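Local coordinates for putative glycyl-glycine endopeptidase lytM (Ruminococcus gnavus, PDB 3NYY), which is probably a metalloendopeptidase of the M23 (LytM-like) family, of the kind that cleaves peptide bonds in bacterial cell-wall peptidoglycan, at residues A34-R39 with S83-W88; N89-F94 with R239-A244. All coordinates share one frame; numbering follows the deposited sequence.

The two contacts follow one another along the chain: helix 77-88 ends in contact 1, and the loop that leaves it makes contact 2, their centres about 12 Å apart. N89, the first residue of that loop, joins them, since its OD1 probably accepts a hydrogen bond from G38 N at 2.7 Å and its ND2 probably gives one to D36 OD1 at 2.9 Å. A second junction is apolar, with W88 CZ3 3.7 Å from Y240 CB. Contact 1 lies within the LytM N-terminal family region, and contact 2 brings the end of helix 235-240 against the loop. A sulfate, probably from the crystallisation liquor, sits beside R85 in contact 1.

Contact 1 (A34-R39 with S83-W88); sequences AADPGR and SCRAIW. With SO4 (sulfate ion), chain F.
The start of helix 37-48 meets the last turns of helix 77-88 with G38 CA 4.0 Å from R85 CA. This helix-helix contact, within the LytM N-terminal family region, is built round a helix N-cap. Glycine suits the crossing because a CB on G38 would clash with R85 CA. D36 is the N-cap: its CG lies anti to the backbone N (chi1 -171°), and OD1 accepts from R39 N above the carboxylate plane. R85 grips the same carboxylate side-on. Its chain is extended from CG to NE, bringing NE to D36 OD1 at 3.1 Å, nearly straight at 169°, and NH2 to D36 OD2 at 2.8 Å. Both oxygens use their syn lone pairs, the planes being nearly coplanar, so the salt bridge, with a further bond from N89 ND2 to OD1, helps to fix the carboxylate's rotation. An alanine in place of R85 would remove both bonds and probably leave the D36 carboxylate less firmly oriented for capping. The R39 chain runs alongside R85, bends at chi3 and carries its guanidinium off to Q65. P37, whose ring suits a first helical turn, sets CG 4.2 Å from W88 CB, while the indole turns away and its NE1 bonds to Q21. At the neighbouring NH1/NH2 edge of the R85 guanidinium sits the sulfate, also bonded by W77; its O1 takes bonds from NH1 and, at 2.9 Å, from NH2, which also serves D36.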
ATOM      1  N   ALA A  34      12.909  -6.582 -21.955  1.00 22.06           N
ATOM      2  CA  ALA A  34      14.211  -6.026 -22.257  1.00 19.64           C
ATOM      3  C   ALA A  34      15.296  -6.981 -21.801  1.00 20.11           C
ATOM      4  O   ALA A  34      15.233  -7.465 -20.703  1.00 22.49           O
ATOM      5  CB  ALA A  34      14.387  -4.674 -21.550  1.00 19.74           C
ATOM      6  N   ALA A  35      16.317  -7.174 -22.635  1.00 21.13           N
ATOM      7  CA  ALA A  35      17.436  -8.032 -22.283  1.00 22.84           C
ATOM      8  C   ALA A  35      18.279  -7.426 -21.157  1.00 21.42           C
ATOM      9  O   ALA A  35      18.851  -8.142 -20.352  1.00 19.27           O
ATOM     10  CB  ALA A  35      18.305  -8.261 -23.504  1.00 23.56           C
ATOM     11  N   ASP A  36      18.362  -6.099 -21.130  1.00 18.09           N
ATOM     12  CA  ASP A  36      19.255  -5.376 -20.198  1.00 15.00           C
ATOM     13  C   ASP A  36      18.410  -4.261 -19.602  1.00 14.97           C
ATOM     14  O   ASP A  36      18.481  -3.096 -20.034  1.00 15.04           O
ATOM     15  CB  ASP A  36      20.463  -4.851 -20.973  1.00 15.39           C
ATOM     16  CG  ASP A  36      21.567  -4.278 -20.075  1.00 13.68           C
ATOM     17  OD1 ASP A  36      21.342  -3.981 -18.863  1.00 13.76           O
ATOM     18  OD2 ASP A  36      22.686  -4.146 -20.625  1.00 18.56           O
ATOM     19  N   PRO A  37      17.562  -4.611 -18.626  1.00 14.89           N
ATOM     20  CA  PRO A  37      16.616  -3.608 -18.125  1.00 13.13           C
ATOM     21  C   PRO A  37      17.274  -2.448 -17.414  1.00 12.84           C
ATOM     22  O   PRO A  37      16.789  -1.299 -17.564  1.00 14.06           O
ATOM     23  CB  PRO A  37      15.705  -4.409 -17.189  1.00 15.18           C
ATOM     24  CG  PRO A  37      16.587  -5.544 -16.761  1.00 14.36           C
ATOM     25  CD  PRO A  37      17.377  -5.911 -17.964  1.00 16.45           C
ATOM     26  N   GLY A  38      18.377  -2.694 -16.695  1.00 12.45           N
ATOM     27  CA  GLY A  38      19.111  -1.615 -16.029  1.00 11.04           C
ATOM     28  C   GLY A  38      19.632  -0.592 -17.041  1.00 13.46           C
ATOM     29  O   GLY A  38      19.503   0.642 -16.864  1.00 11.84           O
ATOM     30  N   ARG A  39      20.216  -1.076 -18.118  1.00 12.16           N
ATOM     31  CA  ARG A  39      20.689  -0.184 -19.168  1.00 12.86           C
ATOM     32  C   ARG A  39      19.556   0.650 -19.730  1.00 14.25           C
ATOM     33  O   ARG A  39      19.719   1.861 -19.904  1.00 14.68           O
ATOM     34  CB  ARG A  39      21.331  -0.960 -20.315  1.00 13.72           C
ATOM     35  CG  ARG A  39      22.040  -0.076 -21.303  1.00 12.77           C
ATOM     36  CD  ARG A  39      22.321  -0.817 -22.612  1.00 13.61           C
ATOM     37  NE  ARG A  39      21.074  -0.965 -23.380  1.00 14.78           N
ATOM     38  CZ  ARG A  39      21.002  -1.307 -24.680  1.00 18.87           C
ATOM     39  NH1 ARG A  39      22.102  -1.556 -25.363  1.00 17.14           N
ATOM     40  NH2 ARG A  39      19.819  -1.350 -25.284  1.00 18.76           N
ATOM     41  N   SER A  83      24.984   1.411 -11.439  1.00 12.61           N
ATOM     42  CA  SER A  83      23.971   1.599 -10.413  1.00 11.80           C
ATOM     43  C   SER A  83      22.589   1.113 -10.883  1.00 12.70           C
ATOM     44  O   SER A  83      21.883   0.418 -10.134  1.00 11.93           O
ATOM     45  CB  SER A  83      23.895   3.052  -9.908  1.00 13.25           C
ATOM     46  OG  SER A  83      25.146   3.421  -9.333  1.00 16.28           O
ATOM     47  N   CYS A  84      22.217   1.454 -12.122  1.00 11.34           N
ATOM     48  CA  CYS A  84      20.947   1.010 -12.694  1.00 10.70           C
ATOM     49  C   CYS A  84      20.915  -0.523 -12.784  1.00 10.25           C
ATOM     50  O   CYS A  84      19.924  -1.132 -12.364  1.00 12.16           O
ATOM     51  CB  CYS A  84      20.715   1.604 -14.065  1.00  9.97           C
ATOM     52  SG  CYS A  84      20.589   3.415 -14.086  1.00 12.73           S
ATOM     53  N   ARG A  85      21.978  -1.133 -13.300  1.00 10.90           N
ATOM     54  CA  ARG A  85      22.006  -2.593 -13.397  1.00 10.84           C
ATOM     55  C   ARG A  85      22.038  -3.287 -12.025  1.00 11.54           C
ATOM     56  O   ARG A  85      21.470  -4.367 -11.843  1.00 10.49           O
ATOM     57  CB  ARG A  85      23.187  -3.044 -14.251  1.00 11.42           C
ATOM     58  CG  ARG A  85      23.036  -2.721 -15.750  1.00 11.62           C
ATOM     59  CD  ARG A  85      24.256  -3.230 -16.444  1.00 14.99           C
ATOM     60  NE  ARG A  85      24.139  -3.030 -17.880  1.00 14.58           N
ATOM     61  CZ  ARG A  85      25.042  -2.463 -18.671  1.00 15.05           C
ATOM     62  NH1 ARG A  85      26.202  -2.015 -18.210  1.00 16.33           N
ATOM     63  NH2 ARG A  85      24.782  -2.355 -19.978  1.00 15.78           N
ATOM     64  N   ALA A  86      22.647  -2.640 -11.026  1.00 11.28           N
ATOM     65  CA  ALA A  86      22.701  -3.226  -9.678  1.00 11.68           C
ATOM     66  C   ALA A  86      21.266  -3.381  -9.128  1.00 11.55           C
ATOM     67  O   ALA A  86      20.991  -4.348  -8.423  1.00 12.88           O
ATOM     68  CB  ALA A  86      23.534  -2.355  -8.741  1.00 10.05           C
ATOM     69  N   ILE A  87      20.358  -2.442  -9.416  1.00  9.79           N
ATOM     70  CA  ILE A  87      18.971  -2.520  -8.974  1.00  9.49           C
ATOM     71  C   ILE A  87      18.168  -3.537  -9.792  1.00 12.17           C
ATOM     72  O   ILE A  87      17.389  -4.305  -9.239  1.00 12.67           O
ATOM     73  CB  ILE A  87      18.285  -1.155  -9.027  1.00  9.74           C
ATOM     74  CG1 ILE A  87      18.980  -0.195  -8.075  1.00 13.52           C
ATOM     75  CG2 ILE A  87      16.751  -1.174  -8.674  1.00 11.74           C
ATOM     76  CD1 ILE A  87      18.582   1.248  -8.348  1.00 13.23           C
ATOM     77  N   TRP A  88      18.352  -3.496 -11.112  1.00  9.82           N
ATOM     78  CA  TRP A  88      17.422  -4.139 -12.062  1.00 11.12           C
ATOM     79  C   TRP A  88      17.901  -5.489 -12.565  1.00 11.45           C
ATOM     80  O   TRP A  88      17.071  -6.375 -12.739  1.00 15.02           O
ATOM     81  CB  TRP A  88      17.118  -3.228 -13.271  1.00  9.61           C
ATOM     82  CG  TRP A  88      16.281  -2.074 -12.887  1.00  9.53           C
ATOM     83  CD1 TRP A  88      16.717  -0.942 -12.288  1.00 12.34           C
ATOM     84  CD2 TRP A  88      14.858  -1.966 -13.009  1.00 11.35           C
ATOM     85  NE1 TRP A  88      15.621  -0.103 -12.024  1.00 10.31           N
ATOM     86  CE2 TRP A  88      14.485  -0.716 -12.468  1.00 10.56           C
ATOM     87  CE3 TRP A  88      13.863  -2.797 -13.510  1.00 10.86           C
ATOM     88  CZ2 TRP A  88      13.169  -0.291 -12.419  1.00 11.56           C
ATOM     89  CZ3 TRP A  88      12.529  -2.330 -13.517  1.00 11.28           C
ATOM     90  CH2 TRP A  88      12.196  -1.107 -12.953  1.00 11.84           C
TER
HETATM   91  S   SO4 F 284      28.124  -0.724 -20.986  1.00 39.62           S
HETATM   92  O1  SO4 F 284      26.751  -0.358 -20.619  1.00 48.63           O
HETATM   93  O2  SO4 F 284      28.811  -1.247 -19.811  1.00 45.34           O
HETATM   94  O3  SO4 F 284      28.070  -1.717 -22.041  1.00 46.61           O
HETATM   95  O4  SO4 F 284      28.744   0.528 -21.426  1.00 44.37           O

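Contact 2 (N89-F94 with R239-A244); sequences NDVKYF and RYAENA
F94 sets its ring against the turn that follows helix 235-240: CB already lies 3.3 Å from A241 O, and with CG anti to the backbone N (chi1 -166°) the ring then brings CD1 to 3.9 Å from E242 CA. An aromatic residue suits this buried place, where L238 also touches it. Its backbone N donates to A244 O at 2.9 Å, from above the carbonyl plane. Y93 takes a different rotamer: its CB points away from the turn, yet with CG anti to the carbonyl carbon (chi1 -69°) the ring turns its CD1 edge to A244 O, 3.5 Å off and near the ring plane; K92 CG lies over one face. A244 O also receives a CA-H...O contact from Y93 CA, so one carbonyl meets two successive residues.

Residues A241 to A244 form a type I beta turn, closed by A244 N bonding to A241 O, and it presents two methyl groups to the loop between helix 77-88 and strand 98-99. Small alanines fit because the loop backbone comes close: A244 CB packs against K92 O, and A241 CB meets V91 CG1, anti to its backbone N (chi1 173°), at 3.8 Å.

Y240, with CG anti to its backbone N, brings its ring edge near V91 O, CE2 lying 4.1 Å from it, and a water accepts from its OH and donates to the same oxygen. R239, at the end of helix 235-240, reaches the turn: its NE bonds E242 OE1 at 2.8 Å within a salt bridge, while NH2 also pairs with E133 of the second subunit and E242 OE2 with K32.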
ATOM      1  N   ASN A  89      19.198  -5.673 -12.804  1.00 11.05           N
ATOM      2  CA  ASN A  89      19.645  -6.806 -13.618  1.00 12.71           C
ATOM      3  C   ASN A  89      19.801  -8.150 -12.916  1.00 11.61           C
ATOM      4  O   ASN A  89      19.866  -9.201 -13.595  1.00 13.58           O
ATOM      5  CB  ASN A  89      20.927  -6.454 -14.374  1.00 11.38           C
ATOM      6  CG  ASN A  89      20.674  -5.556 -15.564  1.00 14.14           C
ATOM      7  OD1 ASN A  89      19.761  -4.730 -15.549  1.00 15.22           O
ATOM      8  ND2 ASN A  89      21.468  -5.738 -16.614  1.00 14.24           N
ATOM      9  N   ASP A  90      19.904  -8.129 -11.585  1.00 11.35           N
ATOM     10  CA  ASP A  90      20.082  -9.349 -10.802  1.00 11.81           C
ATOM     11  C   ASP A  90      18.769  -9.973 -10.334  1.00 11.18           C
ATOM     12  O   ASP A  90      18.795 -11.104  -9.814  1.00 13.22           O
ATOM     13  CB  ASP A  90      20.998  -9.154  -9.574  1.00 11.96           C
ATOM     14  CG  ASP A  90      22.421  -8.750  -9.931  1.00 13.44           C
ATOM     15  OD1 ASP A  90      22.868  -8.929 -11.101  1.00 16.65           O
ATOM     16  OD2 ASP A  90      23.106  -8.241  -9.012  1.00 15.55           O
ATOM     17  N   VAL A  91      17.646  -9.283 -10.492  1.00 11.63           N
ATOM     18  CA  VAL A  91      16.360  -9.765 -10.003  1.00 11.24           C
ATOM     19  C   VAL A  91      15.807 -10.794 -10.954  1.00 11.45           C
ATOM     20  O   VAL A  91      15.411 -10.467 -12.096  1.00 13.71           O
ATOM     21  CB  VAL A  91      15.388  -8.588  -9.807  1.00  9.39           C
ATOM     22  CG1 VAL A  91      13.957  -9.055  -9.464  1.00 11.35           C
ATOM     23  CG2 VAL A  91      15.965  -7.655  -8.639  1.00 11.33           C
ATOM     24  N   LYS A  92      15.743 -12.024 -10.461  1.00 10.24           N
ATOM     25  CA  LYS A  92      15.151 -13.169 -11.180  1.00 11.49           C
ATOM     26  C   LYS A  92      13.724 -13.473 -10.701  1.00 11.24           C
ATOM     27  O   LYS A  92      12.887 -13.865 -11.497  1.00 10.97           O
ATOM     28  CB  LYS A  92      16.025 -14.424 -10.926  1.00 11.68           C
ATOM     29  CG  LYS A  92      15.544 -15.658 -11.651  1.00 13.69           C
ATOM     30  CD  LYS A  92      16.536 -16.817 -11.634  1.00 16.02           C
ATOM     31  CE  LYS A  92      15.944 -17.963 -12.452  1.00 19.64           C
ATOM     32  NZ  LYS A  92      16.748 -19.203 -12.202  1.00 17.89           N
ATOM     33  N   TYR A  93      13.441 -13.232  -9.419  1.00 10.63           N
ATOM     34  CA  TYR A  93      12.152 -13.553  -8.823  1.00 10.51           C
ATOM     35  C   TYR A  93      11.620 -12.447  -7.898  1.00 10.32           C
ATOM     36  O   TYR A  93      12.393 -11.711  -7.266  1.00 11.39           O
ATOM     37  CB  TYR A  93      12.273 -14.828  -7.999  1.00 12.21           C
ATOM     38  CG  TYR A  93      12.496 -16.095  -8.743  1.00 11.89           C
ATOM     39  CD1 TYR A  93      11.511 -16.610  -9.584  1.00 14.04           C
ATOM     40  CD2 TYR A  93      13.671 -16.837  -8.563  1.00 14.49           C
ATOM     41  CE1 TYR A  93      11.698 -17.801 -10.248  1.00 14.49           C
ATOM     42  CE2 TYR A  93      13.856 -18.035  -9.201  1.00 15.23           C
ATOM     43  CZ  TYR A  93      12.880 -18.517 -10.052  1.00 13.84           C
ATOM     44  OH  TYR A  93      13.025 -19.752 -10.691  1.00 16.12           O
ATOM     45  N   PHE A  94      10.293 -12.334  -7.877  1.00 11.11           N
ATOM     46  CA  PHE A  94       9.577 -11.618  -6.827  1.00 11.10           C
ATOM     47  C   PHE A  94       9.914 -12.343  -5.495  1.00 13.39           C
ATOM     48  O   PHE A  94      10.183 -13.541  -5.491  1.00 12.03           O
ATOM     49  CB  PHE A  94       8.088 -11.747  -7.145  1.00 13.08           C
ATOM     50  CG  PHE A  94       7.209 -10.806  -6.359  1.00 11.97           C
ATOM     51  CD1 PHE A  94       7.144  -9.462  -6.688  1.00 13.49           C
ATOM     52  CD2 PHE A  94       6.408 -11.287  -5.331  1.00 12.93           C
ATOM     53  CE1 PHE A  94       6.360  -8.607  -5.977  1.00 14.01           C
ATOM     54  CE2 PHE A  94       5.589 -10.425  -4.592  1.00 13.97           C
ATOM     55  CZ  PHE A  94       5.589  -9.090  -4.901  1.00 13.07           C
ATOM     56  N   ARG A 239       7.443  -4.467  -9.300  1.00 11.29           N
ATOM     57  CA  ARG A 239       6.401  -4.561 -10.331  1.00 13.16           C
ATOM     58  C   ARG A 239       6.891  -5.312 -11.536  1.00 14.01           C
ATOM     59  O   ARG A 239       6.166  -6.120 -12.117  1.00 13.06           O
ATOM     60  CB  ARG A 239       5.916  -3.179 -10.761  1.00 14.29           C
ATOM     61  CG  ARG A 239       5.138  -2.455  -9.700  1.00 17.85           C
ATOM     62  CD  ARG A 239       3.856  -3.140  -9.333  1.00 23.16           C
ATOM     63  NE  ARG A 239       3.030  -3.551 -10.464  1.00 24.64           N
ATOM     64  CZ  ARG A 239       2.079  -2.820 -11.030  1.00 31.93           C
ATOM     65  NH1 ARG A 239       1.810  -1.576 -10.614  1.00 31.32           N
ATOM     66  NH2 ARG A 239       1.362  -3.357 -12.019  1.00 34.08           N
ATOM     67  N   TYR A 240       8.155  -5.080 -11.896  1.00 13.23           N
ATOM     68  CA  TYR A 240       8.798  -5.782 -13.015  1.00 16.10           C
ATOM     69  C   TYR A 240       8.906  -7.286 -12.773  1.00 14.12           C
ATOM     70  O   TYR A 240       8.713  -8.079 -13.709  1.00 16.58           O
ATOM     71  CB  TYR A 240      10.169  -5.141 -13.283  1.00 16.65           C
ATOM     72  CG  TYR A 240      11.234  -5.977 -13.935  1.00 14.81           C
ATOM     73  CD1 TYR A 240      11.356  -6.018 -15.316  1.00 16.96           C
ATOM     74  CD2 TYR A 240      12.148  -6.669 -13.168  1.00 12.06           C
ATOM     75  CE1 TYR A 240      12.365  -6.759 -15.908  1.00 16.21           C
ATOM     76  CE2 TYR A 240      13.141  -7.435 -13.729  1.00 15.98           C
ATOM     77  CZ  TYR A 240      13.245  -7.465 -15.116  1.00 14.79           C
ATOM     78  OH  TYR A 240      14.243  -8.218 -15.682  1.00 15.72           O
ATOM     79  N   ALA A 241       9.139  -7.671 -11.526  1.00 12.98           N
ATOM     80  CA  ALA A 241       9.238  -9.064 -11.138  1.00 14.06           C
ATOM     81  C   ALA A 241       7.918  -9.707 -10.697  1.00 13.91           C
ATOM     82  O   ALA A 241       7.920 -10.874 -10.342  1.00 13.65           O
ATOM     83  CB  ALA A 241      10.237  -9.175  -9.983  1.00 14.73           C
ATOM     84  N   GLU A 242       6.812  -8.956 -10.784  0.50 15.45           N
ATOM     85  CA  GLU A 242       5.505  -9.379 -10.254  0.50 15.31           C
ATOM     86  C   GLU A 242       5.053 -10.740 -10.766  0.50 15.78           C
ATOM     87  O   GLU A 242       4.550 -11.555  -9.999  0.50 19.33           O
ATOM     88  CB  GLU A 242       4.425  -8.316 -10.589  0.50 15.62           C
ATOM     89  CG  GLU A 242       4.040  -8.185 -12.063  0.50 16.88           C
ATOM     90  CD  GLU A 242       3.398  -6.837 -12.405  0.50 23.32           C
ATOM     91  OE1 GLU A 242       2.934  -6.132 -11.469  0.50 18.76           O
ATOM     92  OE2 GLU A 242       3.383  -6.495 -13.620  0.50 20.10           O
ATOM     93  N   ASN A 243       5.243 -10.961 -12.061  1.00 16.18           N
ATOM     94  CA  ASN A 243       4.831 -12.197 -12.743  1.00 21.11           C
ATOM     95  C   ASN A 243       5.914 -13.264 -12.741  1.00 21.54           C
ATOM     96  O   ASN A 243       5.760 -14.282 -13.399  1.00 24.37           O
ATOM     97  CB  ASN A 243       4.373 -11.917 -14.173  1.00 25.87           C
ATOM     98  CG  ASN A 243       3.129 -11.065 -14.211  1.00 29.70           C
ATOM     99  OD1 ASN A 243       2.276 -11.162 -13.316  1.00 36.17           O
ATOM    100  ND2 ASN A 243       3.029 -10.204 -15.220  1.00 38.28           N
ATOM    101  N   ALA A 244       6.986 -13.040 -11.981  1.00 14.78           N
ATOM    102  CA  ALA A 244       8.071 -14.001 -11.807  1.00 14.39           C
ATOM    103  C   ALA A 244       8.049 -14.516 -10.371  1.00 15.29           C
ATOM    104  O   ALA A 244       8.959 -14.285  -9.566  1.00 15.77           O
ATOM    105  CB  ALA A 244       9.423 -13.370 -12.156  1.00 14.69           C
TER
HETATM  106  O   HOH W   1      16.353  -8.649 -13.978  1.00 14.81           O